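Local coordinates for protein Beta/alpha-amylase (Paenibacillus polymyxa, PDB 3VOC) that hydrolyses starch as the beta-amylase domain of a larger secreted precursor, releasing successive maltose units from the non-reducing ends of alpha-1,4-glucan chains, at residues A[52-57]-A[135-140]; A[41-45]-A[79-83]; A[118-122]-A[158-162]; A[163-167]-A[249-253]. All coordinates share one frame; numbering follows the deposited sequence.

Contact 1 (A[52-57]-A[135-140]); sequences DNQFDW and ELYASF. With CA (calcium ion), chain B.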
loop_
_atom_site.group_PDB
_atom_site.type_symbol
_atom_site.label_atom_id
_atom_site.label_comp_id
_atom_site.label_asym_id
_atom_site.label_seq_id
_atom_site.Cartn_x
_atom_site.Cartn_y
_atom_site.Cartn_z
ATOM N N ASP A 52 23.450 -6.866 -4.272
ATOM C CA ASP A 52 23.247 -5.683 -3.445
ATOM C C ASP A 52 23.960 -4.504 -4.093
ATOM O O ASP A 52 25.165 -4.551 -4.340
ATOM C CB ASP A 52 23.755 -5.909 -2.012
ATOM C CG ASP A 52 23.347 -4.789 -1.053
ATOM O OD1 ASP A 52 22.548 -3.901 -1.428
ATOM O OD2 ASP A 52 23.839 -4.787 0.096
ATOM N N ASN A 53 23.172 -3.483 -4.421
ATOM C CA ASN A 53 23.667 -2.250 -5.042
ATOM C C ASN A 53 24.238 -2.444 -6.436
ATOM O O ASN A 53 25.059 -1.657 -6.899
ATOM C CB ASN A 53 24.641 -1.512 -4.118
ATOM C CG ASN A 53 23.995 -1.096 -2.816
ATOM O OD1 ASN A 53 22.771 -1.034 -2.705
ATOM N ND2 ASN A 53 24.812 -0.806 -1.825
ATOM N N GLN A 54 23.785 -3.499 -7.100
ATOM C CA GLN A 54 24.033 -3.682 -8.509
ATOM C C GLN A 54 22.701 -3.437 -9.223
ATOM O O GLN A 54 21.793 -4.268 -9.184
ATOM C CB GLN A 54 24.590 -5.082 -8.793
ATOM C CG GLN A 54 24.979 -5.272 -10.229
ATOM C CD GLN A 54 25.627 -6.625 -10.535
ATOM O OE1 GLN A 54 26.111 -7.341 -9.650
ATOM N NE2 GLN A 54 25.620 -6.977 -11.813
ATOM N N PHE A 55 22.599 -2.288 -9.872
ATOM C CA PHE A 55 21.319 -1.820 -10.403
ATOM C C PHE A 55 21.207 -2.001 -11.902
ATOM O O PHE A 55 22.212 -1.967 -12.620
ATOM C CB PHE A 55 21.115 -0.342 -10.031
ATOM C CG PHE A 55 20.982 -0.118 -8.557
ATOM C CD1 PHE A 55 19.743 -0.327 -7.910
ATOM C CD2 PHE A 55 22.080 0.292 -7.804
ATOM C CE1 PHE A 55 19.626 -0.138 -6.533
ATOM C CE2 PHE A 55 21.959 0.484 -6.430
ATOM C CZ PHE A 55 20.725 0.262 -5.798
ATOM N N ASP A 56 19.975 -2.199 -12.367
ATOM C CA ASP A 56 19.678 -2.196 -13.792
ATOM C C ASP A 56 18.399 -1.380 -13.968
ATOM O O ASP A 56 17.302 -1.871 -13.706
ATOM C CB ASP A 56 19.480 -3.623 -14.308
ATOM C CG ASP A 56 19.268 -3.681 -15.828
ATOM O OD1 ASP A 56 19.199 -2.620 -16.490
ATOM O OD2 ASP A 56 19.183 -4.799 -16.362
ATOM N N TRP A 57 18.563 -0.123 -14.370
ATOM C CA TRP A 57 17.433 0.776 -14.579
ATOM C C TRP A 57 17.019 0.873 -16.043
ATOM O O TRP A 57 16.103 1.636 -16.363
ATOM C CB TRP A 57 17.760 2.184 -14.048
ATOM C CG TRP A 57 17.973 2.240 -12.559
ATOM C CD1 TRP A 57 19.168 2.361 -11.906
ATOM C CD2 TRP A 57 16.966 2.184 -11.539
ATOM N NE1 TRP A 57 18.966 2.398 -10.547
ATOM C CE2 TRP A 57 17.624 2.292 -10.295
ATOM C CE3 TRP A 57 15.569 2.082 -11.556
ATOM C CZ2 TRP A 57 16.934 2.280 -9.077
ATOM C CZ3 TRP A 57 14.885 2.070 -10.353
ATOM C CH2 TRP A 57 15.565 2.165 -9.129
ATOM N N GLU A 135 19.249 3.122 0.001
ATOM C CA GLU A 135 20.124 2.893 -1.159
ATOM C C GLU A 135 19.351 2.879 -2.479
ATOM O O GLU A 135 19.828 3.400 -3.488
ATOM C CB GLU A 135 20.871 1.560 -1.042
ATOM C CG GLU A 135 21.801 1.449 0.172
ATOM C CD GLU A 135 22.293 0.027 0.382
ATOM O OE1 GLU A 135 21.554 -0.937 0.057
ATOM O OE2 GLU A 135 23.422 -0.132 0.884
ATOM N N LEU A 136 18.173 2.249 -2.472
ATOM C CA LEU A 136 17.370 2.136 -3.696
ATOM C C LEU A 136 16.819 3.509 -4.122
ATOM O O LEU A 136 16.802 3.852 -5.320
ATOM C CB LEU A 136 16.230 1.124 -3.486
ATOM C CG LEU A 136 15.196 0.988 -4.613
ATOM C CD1 LEU A 136 15.869 0.426 -5.857
ATOM C CD2 LEU A 136 14.049 0.098 -4.176
ATOM N N TYR A 137 16.375 4.302 -3.148
ATOM C CA TYR A 137 15.838 5.638 -3.452
ATOM C C TYR A 137 16.961 6.536 -3.976
ATOM O O TYR A 137 16.764 7.331 -4.905
ATOM C CB TYR A 137 15.191 6.276 -2.217
ATOM C CG TYR A 137 13.961 5.565 -1.627
ATOM C CD1 TYR A 137 13.276 4.578 -2.326
ATOM C CD2 TYR A 137 13.481 5.923 -0.366
ATOM C CE1 TYR A 137 12.134 3.952 -1.766
ATOM C CE2 TYR A 137 12.350 5.313 0.200
ATOM C CZ TYR A 137 11.691 4.334 -0.502
ATOM O OH TYR A 137 10.586 3.743 0.058
ATOM N N ALA A 138 18.135 6.410 -3.366
ATOM C CA ALA A 138 19.323 7.146 -3.797
ATOM C C ALA A 138 19.659 6.800 -5.234
ATOM O O ALA A 138 19.906 7.683 -6.060
ATOM C CB ALA A 138 20.524 6.824 -2.864
ATOM N N SER A 139 19.667 5.504 -5.538
ATOM C CA SER A 139 19.962 5.078 -6.882
ATOM C C SER A 139 18.922 5.590 -7.875
ATOM O O SER A 139 19.287 6.026 -8.971
ATOM C CB SER A 139 20.076 3.559 -6.983
ATOM O OG SER A 139 20.569 3.227 -8.263
ATOM N N PHE A 140 17.639 5.534 -7.502
ATOM C CA PHE A 140 16.592 6.043 -8.396
ATOM C C PHE A 140 16.794 7.520 -8.687
ATOM O O PHE A 140 16.727 7.966 -9.841
ATOM C CB PHE A 140 15.185 5.834 -7.797
ATOM C CG PHE A 140 14.094 6.325 -8.691
ATOM C CD1 PHE A 140 13.684 5.577 -9.800
ATOM C CD2 PHE A 140 13.506 7.554 -8.466
ATOM C CE1 PHE A 140 12.685 6.065 -10.669
ATOM C CE2 PHE A 140 12.517 8.046 -9.327
ATOM C CZ PHE A 140 12.109 7.304 -10.423
HETATM CA CA CA B . 20.998 -2.251 -1.680
HETATM O O HOH W 1 24.176 -2.662 1.405
HETATM O O HOH W 2 19.092 -1.002 -2.214
#
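Leu136 CD1 touches two aromatic rings of the 52-57 loop, 3.7 Å from Trp57 CH2 and 3.9 Å from Phe55 CE1, which it meets near the plane of the phenyl ring. The edge of the Phe140 ring is turned toward the face of the Trp57 six-membered ring in an offset edge-to-face pair, planes 66° apart. One helical turn from Glu135, Ser139 lies over the face of Phe55, its CB 3.6 Å from the ring centroid. With OG anti to its backbone N (chi1 -171°), the serine also presents that oxygen to the indole edge, where Trp57 NE1 donates to Ser139 OG at 2.9 Å, close to the ring plane; the buried indole N-H is thereby satisfied.

Farther out, the packing gives way to a calcium site. Asp52 OD1, Asn53 OD1 and Glu135 OE1 (2.2 Å from the calcium ion) all bind it, and Glu48, Gln132 and a water complete the shell. The other carboxylate oxygen is gripped too: Asn53 ND2 donates to Glu135 OE2 at 3.1 Å, nearly straight (171°) but from above the carboxylate plane, and a water bridges Glu135 OE2 to Asp52 OD2.

The ion thus ties the loop between helices 44-47 and 58-69 to helix 127-144, whose Leu136 and Phe140 also rest on Ile78 of barrel strand 73-79.

Contact 2 (A[41-45]-A[79-83]); sequences DVWWG and STHKC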
loop_
_atom_site.group_PDB
_atom_site.type_symbol
_atom_site.label_atom_id
_atom_site.label_comp_id
_atom_site.label_asym_id
_atom_site.label_seq_id
_atom_site.Cartn_x
_atom_site.Cartn_y
_atom_site.Cartn_z
ATOM N N ASP A 41 4.443 0.552 -11.349
ATOM C CA ASP A 41 5.249 -0.243 -10.436
ATOM C C ASP A 41 6.680 -0.339 -10.958
ATOM O O ASP A 41 6.917 -0.886 -12.042
ATOM C CB ASP A 41 4.687 -1.648 -10.264
ATOM C CG ASP A 41 3.594 -1.712 -9.214
ATOM O OD1 ASP A 41 3.792 -1.218 -8.089
ATOM O OD2 ASP A 41 2.539 -2.278 -9.517
ATOM N N VAL A 42 7.614 0.232 -10.202
ATOM C CA VAL A 42 9.056 0.111 -10.504
ATOM C C VAL A 42 9.543 -0.993 -9.582
ATOM O O VAL A 42 9.853 -0.761 -8.398
ATOM C CB VAL A 42 9.796 1.463 -10.330
ATOM C CG1 VAL A 42 11.281 1.353 -10.687
ATOM C CG2 VAL A 42 9.119 2.553 -11.198
ATOM N N TRP A 43 9.535 -2.218 -10.117
ATOM C CA TRP A 43 9.752 -3.419 -9.289
ATOM C C TRP A 43 11.190 -3.527 -8.749
ATOM O O TRP A 43 12.155 -3.547 -9.519
ATOM C CB TRP A 43 9.406 -4.692 -10.082
ATOM C CG TRP A 43 7.957 -4.791 -10.416
ATOM C CD1 TRP A 43 7.383 -4.605 -11.633
ATOM C CD2 TRP A 43 6.887 -5.072 -9.502
ATOM N NE1 TRP A 43 6.021 -4.762 -11.539
ATOM C CE2 TRP A 43 5.689 -5.046 -10.243
ATOM C CE3 TRP A 43 6.830 -5.335 -8.123
ATOM C CZ2 TRP A 43 4.429 -5.270 -9.659
ATOM C CZ3 TRP A 43 5.574 -5.568 -7.536
ATOM C CH2 TRP A 43 4.391 -5.534 -8.308
ATOM N N TRP A 44 11.331 -3.626 -7.432
ATOM C CA TRP A 44 12.647 -3.863 -6.842
ATOM C C TRP A 44 13.362 -5.052 -7.499
ATOM O O TRP A 44 14.573 -4.989 -7.796
ATOM C CB TRP A 44 12.517 -4.086 -5.333
ATOM C CG TRP A 44 13.809 -3.858 -4.572
ATOM C CD1 TRP A 44 15.005 -3.343 -5.071
ATOM C CD2 TRP A 44 14.025 -4.087 -3.177
ATOM N NE1 TRP A 44 15.930 -3.268 -4.062
ATOM C CE2 TRP A 44 15.359 -3.713 -2.892
ATOM C CE3 TRP A 44 13.211 -4.576 -2.130
ATOM C CZ2 TRP A 44 15.905 -3.822 -1.610
ATOM C CZ3 TRP A 44 13.743 -4.663 -0.864
ATOM C CH2 TRP A 44 15.087 -4.292 -0.608
ATOM N N GLY A 45 12.593 -6.119 -7.743
ATOM C CA GLY A 45 13.100 -7.359 -8.338
ATOM C C GLY A 45 13.653 -7.174 -9.746
ATOM O O GLY A 45 14.462 -7.976 -10.194
ATOM N N SER A 79 8.563 0.082 -6.001
ATOM C CA SER A 79 7.804 -1.089 -5.554
ATOM C C SER A 79 8.702 -2.146 -4.914
ATOM O O SER A 79 9.144 -3.085 -5.582
ATOM C CB SER A 79 7.027 -1.673 -6.728
ATOM O OG SER A 79 6.075 -0.728 -7.158
ATOM N N THR A 80 8.969 -1.943 -3.625
ATOM C CA THR A 80 9.762 -2.831 -2.783
ATOM C C THR A 80 8.849 -3.954 -2.236
ATOM O O THR A 80 8.809 -4.248 -1.021
ATOM C CB THR A 80 10.351 -2.035 -1.621
ATOM O OG1 THR A 80 9.315 -1.240 -1.036
ATOM C CG2 THR A 80 11.467 -1.089 -2.117
ATOM N N HIS A 81 8.078 -4.554 -3.136
ATOM C CA HIS A 81 7.252 -5.692 -2.766
ATOM C C HIS A 81 7.265 -6.711 -3.893
ATOM O O HIS A 81 7.709 -6.411 -5.001
ATOM C CB HIS A 81 5.824 -5.259 -2.387
ATOM C CG HIS A 81 5.099 -4.505 -3.460
ATOM N ND1 HIS A 81 5.247 -3.149 -3.648
ATOM C CD2 HIS A 81 4.183 -4.913 -4.370
ATOM C CE1 HIS A 81 4.471 -2.757 -4.642
ATOM N NE2 HIS A 81 3.817 -3.810 -5.099
ATOM N N LYS A 82 6.810 -7.921 -3.582
ATOM C CA LYS A 82 6.797 -9.028 -4.519
ATOM C C LYS A 82 5.515 -8.998 -5.335
ATOM O O LYS A 82 4.463 -8.612 -4.818
ATOM C CB LYS A 82 6.916 -10.353 -3.734
ATOM C CG LYS A 82 6.520 -11.613 -4.505
ATOM C CD LYS A 82 7.067 -12.886 -3.837
ATOM C CE LYS A 82 6.406 -13.184 -2.503
ATOM N NZ LYS A 82 6.816 -14.541 -1.996
ATOM N N CYS A 83 5.607 -9.377 -6.609
ATOM C CA CYS A 83 4.411 -9.655 -7.399
ATOM C C CYS A 83 4.258 -11.167 -7.506
ATOM O O CYS A 83 5.165 -11.849 -8.003
ATOM C CB CYS A 83 4.504 -9.039 -8.800
ATOM S SG CYS A 83 2.907 -8.824 -9.607
HETATM O O HOH W 3 10.072 -6.951 -6.377
#
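Two backbone hydrogen bonds flank Trp43, where it pairs in parallel with Ser79: Ser79 N donates to Val42 O at 2.8 Å, and Trp44 N to Ser79 O at 2.9 Å. A water continues the link, accepting from Gly45 N and donating to His81 O.

Among side chains, Ser79 OG donates to Asp41 OD1 at a short 2.5 Å, on the anti side of the carboxylate, and has a second partner in Ile77 O, consistent with a restrained aspartate; by similarity, Asp41 and His81 bind substrate.

The aromatic contacts gather round Trp43. Its edge points at the face of the His81 imidazole, planes 69° apart. His81 reaches back to the indole because CG lies between the backbone N and the carbonyl carbon (chi1 58°), while His81 ND1 bonds to Ser157. Over one face of Trp43 lies Cys83 CB, 3.5 Å from Trp43 CH2, with the sulfur of the Cys83-Cys91 disulfide set obliquely beside it; Asp41 CB lies over the opposite face. Trp44 packs against Thr80 CG2.

Strands 37-43 and 73-79 are adjacent staves of the TIM barrel, meeting here at their C-terminal ends, with helix 127-144 against Trp44 and Thr80.

Contact 3 (A[118-122]-A[158-162]); sequences NSEAL and GGPSG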
loop_
_atom_site.group_PDB
_atom_site.type_symbol
_atom_site.label_atom_id
_atom_site.label_comp_id
_atom_site.label_asym_id
_atom_site.label_seq_id
_atom_site.Cartn_x
_atom_site.Cartn_y
_atom_site.Cartn_z
ATOM N N ASN A 118 5.494 -15.399 5.195
ATOM C CA ASN A 118 5.175 -14.575 4.021
ATOM C C ASN A 118 6.355 -13.645 3.726
ATOM O O ASN A 118 6.940 -13.074 4.643
ATOM C CB ASN A 118 3.839 -13.831 4.254
ATOM C CG ASN A 118 3.482 -12.837 3.131
ATOM O OD1 ASN A 118 4.200 -11.865 2.906
ATOM N ND2 ASN A 118 2.338 -13.057 2.466
ATOM N N SER A 119 6.737 -13.539 2.452
ATOM C CA SER A 119 7.873 -12.693 2.049
ATOM C C SER A 119 7.465 -11.690 0.961
ATOM O O SER A 119 8.249 -11.378 0.079
ATOM C CB SER A 119 9.023 -13.577 1.554
ATOM O OG SER A 119 8.590 -14.306 0.415
ATOM N N GLU A 120 6.234 -11.182 1.029
ATOM C CA GLU A 120 5.744 -10.187 0.055
ATOM C C GLU A 120 6.492 -8.861 0.121
ATOM O O GLU A 120 6.564 -8.132 -0.864
ATOM C CB GLU A 120 4.262 -9.914 0.275
ATOM C CG GLU A 120 3.318 -10.966 -0.281
ATOM C CD GLU A 120 1.889 -10.492 -0.161
ATOM O OE1 GLU A 120 1.268 -10.766 0.896
ATOM O OE2 GLU A 120 1.412 -9.794 -1.082
ATOM N N ALA A 121 7.027 -8.533 1.291
ATOM C CA ALA A 121 7.863 -7.348 1.462
ATOM C C ALA A 121 8.730 -7.601 2.677
ATOM O O ALA A 121 8.407 -8.475 3.497
ATOM C CB ALA A 121 6.995 -6.098 1.661
ATOM N N LEU A 122 9.822 -6.843 2.801
ATOM C CA LEU A 122 10.677 -6.951 3.985
ATOM C C LEU A 122 9.931 -6.477 5.211
ATOM O O LEU A 122 9.171 -5.514 5.136
ATOM C CB LEU A 122 11.945 -6.108 3.820
ATOM C CG LEU A 122 12.896 -6.510 2.694
ATOM C CD1 LEU A 122 14.062 -5.533 2.658
ATOM C CD2 LEU A 122 13.394 -7.931 2.944
ATOM N N GLY A 158 4.723 0.777 1.034
ATOM C CA GLY A 158 4.817 0.574 2.486
ATOM C C GLY A 158 4.708 -0.879 2.923
ATOM O O GLY A 158 4.779 -1.171 4.113
ATOM N N GLY A 159 4.524 -1.784 1.971
ATOM C CA GLY A 159 4.393 -3.214 2.278
ATOM C C GLY A 159 3.762 -3.997 1.139
ATOM O O GLY A 159 3.816 -3.560 -0.025
ATOM N N PRO A 160 3.183 -5.171 1.457
ATOM C CA PRO A 160 2.611 -6.057 0.441
ATOM C C PRO A 160 1.677 -5.307 -0.494
ATOM O O PRO A 160 0.903 -4.428 -0.061
ATOM C CB PRO A 160 1.826 -7.085 1.260
ATOM C CG PRO A 160 2.545 -7.098 2.632
ATOM C CD PRO A 160 2.972 -5.686 2.829
ATOM N N SER A 161 1.760 -5.654 -1.775
ATOM C CA SER A 161 0.939 -5.011 -2.822
ATOM C C SER A 161 1.028 -3.485 -2.855
ATOM O O SER A 161 0.085 -2.817 -3.283
ATOM C CB SER A 161 -0.529 -5.473 -2.730
ATOM O OG SER A 161 -0.624 -6.856 -3.047
ATOM N N GLY A 162 2.160 -2.933 -2.432
ATOM C CA GLY A 162 2.350 -1.490 -2.433
ATOM C C GLY A 162 1.561 -0.730 -1.376
ATOM O O GLY A 162 1.389 0.485 -1.484
HETATM O O HOH W 4 3.171 -7.893 -2.454
HETATM O O HOH W 5 -1.041 -8.805 -1.169
#
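Glu120 lies against the Pro160 ring and Ala121 against the Gly159-Pro160 peptide, and Asn118 sets the shape of their loop. Asn118 OD1 accepts from Glu120 N at 2.9 Å, an Asx turn, while its amide ND2 donates to Glu120 OE1 at 3.0 Å, in the amide plane and on the anti side of the carboxylate. The two bonds hold the glutamate by backbone and acid group.

Glu120 is extended beyond CG and crosses Pro160 at about a right angle, with OE2 3.6 Å from Pro160 CB. No direct hydrogen bond spans the segments; two waters do so instead. Both donate to Glu120 OE2: one, 2.9 Å from that oxygen, also accepts from Ser161 N, and the other lies 2.7 Å from Ser161 OG. OE1 is thus tied within its own loop and OE2 to the other segment. Next along, the Ala121 methyl rests on the backbone, CB 3.9 Å from Gly159 C, and lies near the substrate-binding (by similarity) His81.

Segment 158-162 follows barrel strand 153-156 and leads to Glu163, the predicted proton donor; segment 118-122 belongs to the excursion between strand 73-79 and helix 127-144, so the contact joins two loops at the catalytic end of the barrel.

Contact 4 (A[163-167]-A[249-253]); sequences ELRYP and YQSVL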
loop_
_atom_site.group_PDB
_atom_site.type_symbol
_atom_site.label_atom_id
_atom_site.label_comp_id
_atom_site.label_asym_id
_atom_site.label_seq_id
_atom_site.Cartn_x
_atom_site.Cartn_y
_atom_site.Cartn_z
ATOM N N GLU A 163 1.120 -1.433 -0.334
ATOM C CA GLU A 163 0.272 -0.848 0.689
ATOM C C GLU A 163 0.922 -0.907 2.053
ATOM O O GLU A 163 1.573 -1.892 2.396
ATOM C CB GLU A 163 -1.065 -1.593 0.718
ATOM C CG GLU A 163 -1.835 -1.448 -0.587
ATOM C CD GLU A 163 -3.098 -2.310 -0.633
ATOM O OE1 GLU A 163 -3.215 -3.297 0.139
ATOM O OE2 GLU A 163 -3.985 -1.976 -1.444
ATOM N N LEU A 164 0.747 0.142 2.847
ATOM C CA LEU A 164 1.259 0.107 4.208
ATOM C C LEU A 164 0.344 -0.775 5.060
ATOM O O LEU A 164 -0.644 -0.301 5.648
ATOM C CB LEU A 164 1.394 1.523 4.788
ATOM C CG LEU A 164 1.933 1.680 6.214
ATOM C CD1 LEU A 164 3.466 1.550 6.257
ATOM C CD2 LEU A 164 1.517 3.029 6.795
ATOM N N ARG A 165 0.678 -2.061 5.119
ATOM C CA ARG A 165 -0.089 -3.028 5.898
ATOM C C ARG A 165 0.752 -4.278 6.104
ATOM O O ARG A 165 1.834 -4.408 5.514
ATOM C CB ARG A 165 -1.409 -3.401 5.191
ATOM C CG ARG A 165 -1.224 -4.102 3.831
ATOM C CD ARG A 165 -2.524 -4.771 3.401
ATOM N NE ARG A 165 -2.486 -5.272 2.025
ATOM C CZ ARG A 165 -2.121 -6.502 1.669
ATOM N NH1 ARG A 165 -1.701 -7.386 2.585
ATOM N NH2 ARG A 165 -2.158 -6.849 0.383
ATOM N N TYR A 166 0.249 -5.183 6.940
ATOM C CA TYR A 166 0.792 -6.528 7.066
ATOM C C TYR A 166 0.246 -7.406 5.954
ATOM O O TYR A 166 -0.786 -7.077 5.393
ATOM C CB TYR A 166 0.394 -7.122 8.408
ATOM C CG TYR A 166 1.099 -6.453 9.568
ATOM C CD1 TYR A 166 2.378 -6.872 9.959
ATOM C CD2 TYR A 166 0.488 -5.417 10.279
ATOM C CE1 TYR A 166 3.046 -6.272 11.019
ATOM C CE2 TYR A 166 1.150 -4.793 11.346
ATOM C CZ TYR A 166 2.431 -5.238 11.712
ATOM O OH TYR A 166 3.097 -4.661 12.776
ATOM N N PRO A 167 0.924 -8.531 5.640
ATOM C CA PRO A 167 0.438 -9.450 4.610
ATOM C C PRO A 167 -0.655 -10.373 5.179
ATOM O O PRO A 167 -0.511 -11.602 5.196
ATOM C CB PRO A 167 1.684 -10.249 4.252
ATOM C CG PRO A 167 2.437 -10.336 5.567
ATOM C CD PRO A 167 2.253 -8.941 6.152
ATOM N N TYR A 249 1.043 -3.220 17.233
ATOM C CA TYR A 249 0.979 -3.831 15.908
ATOM C C TYR A 249 0.916 -2.721 14.849
ATOM O O TYR A 249 1.684 -2.731 13.873
ATOM C CB TYR A 249 -0.259 -4.716 15.871
ATOM C CG TYR A 249 -0.406 -5.657 14.695
ATOM C CD1 TYR A 249 0.585 -6.603 14.384
ATOM C CD2 TYR A 249 -1.572 -5.636 13.920
ATOM C CE1 TYR A 249 0.397 -7.505 13.314
ATOM C CE2 TYR A 249 -1.756 -6.516 12.857
ATOM C CZ TYR A 249 -0.772 -7.445 12.556
ATOM O OH TYR A 249 -0.969 -8.296 11.478
ATOM N N GLN A 250 0.039 -1.744 15.076
ATOM C CA GLN A 250 -0.046 -0.564 14.208
ATOM C C GLN A 250 1.220 0.294 14.262
ATOM O O GLN A 250 1.687 0.760 13.208
ATOM C CB GLN A 250 -1.287 0.287 14.508
ATOM C CG GLN A 250 -1.368 1.542 13.605
ATOM C CD GLN A 250 -2.695 2.267 13.681
ATOM O OE1 GLN A 250 -3.758 1.648 13.627
ATOM N NE2 GLN A 250 -2.639 3.599 13.792
ATOM N N SER A 251 1.785 0.488 15.464
ATOM C CA SER A 251 3.001 1.326 15.623
ATOM C C SER A 251 4.203 0.874 14.770
ATOM O O SER A 251 5.004 1.712 14.315
ATOM C CB SER A 251 3.419 1.470 17.103
ATOM O OG SER A 251 4.108 0.307 17.561
ATOM N N VAL A 252 4.325 -0.439 14.557
ATOM C CA VAL A 252 5.344 -1.003 13.669
ATOM C C VAL A 252 5.216 -0.454 12.232
ATOM O O VAL A 252 6.215 -0.027 11.632
ATOM C CB VAL A 252 5.330 -2.558 13.696
ATOM C CG1 VAL A 252 6.242 -3.155 12.625
ATOM C CG2 VAL A 252 5.753 -3.074 15.078
ATOM N N LEU A 253 4.002 -0.457 11.694
ATOM C CA LEU A 253 3.736 0.167 10.393
ATOM C C LEU A 253 4.003 1.665 10.415
ATOM O O LEU A 253 4.573 2.214 9.464
ATOM C CB LEU A 253 2.291 -0.089 9.946
ATOM C CG LEU A 253 1.888 -1.558 9.767
ATOM C CD1 LEU A 253 0.380 -1.655 9.492
ATOM C CD2 LEU A 253 2.694 -2.214 8.626
#
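Between the extended loop 163-167 and residues 249-253 of helix 240-268, the closest CA atoms are those of Leu164 and Leu253, 6.7 Å apart. Tyr166 carries most of the contact. Its ring lies flat against that of Tyr249 in an offset stack, centroids 3.9 Å apart and planes only 2° from parallel, with Tyr249 CE1 over the middle of the Tyr166 ring. The two side chains run past each other in opposite directions, which brings each hydroxyl back toward the other residue's backbone end. Tyr166 OH donates to Tyr249 O at 2.6 Å, in the carbonyl plane and on a lone pair, and also comes 3.2 Å from Val252 CB. Tyr249 OH is held elsewhere, by Ala299 O and Gln184 N.

Leu253 closes the opposite face of Tyr166: its CG, anti to the carbonyl carbon (chi1 -60°), directs CD2 over the ring in a CH-pi contact, and CG itself lies 3.7 Å from Tyr166 CE2. Leu164 slides alongside, its CD1 3.5 Å from Leu253 O. Within the loop, Arg165 NE makes a salt bridge to Glu163 OE1 at 2.8 Å, nearly straight (172°), and Arg165 NH1 donates to Tyr166 O. The arginine thus links the predicted proton donor to the backbone of Tyr166, whose ring is held between Tyr249 and Leu253; Glu163 OE1 has a second partner in Ser281 OG.

The loop follows barrel strand 153-156, and Leu164 bonds through its backbone to Lys279 on the next stave, 275-279, while its side chain also meets Leu308 of helix 305-315.

Overall arrangement
Contacts 2, 3 and 4 are buried and gather round the C-terminal end of the barrel; the centre of contact 1 lies about 21 Å from the centre of the chain, and this contact is partly exposed. Their chemistry follows: metal coordination at the rim in contact 1, strand pairing in contact 2, water bridges between two loops in contact 3, and stacked tyrosines in contact 4. Leu136 packs on Thr80 and Trp44, joining contacts 1 and 2. Lys82 N lies 2.7 Å from Glu120 O, a probable hydrogen bond between contacts 2 and 3. Pro160 and Pro167 touch where contacts 3 and 4 share one loop, 158-167, which holds the predicted proton donor.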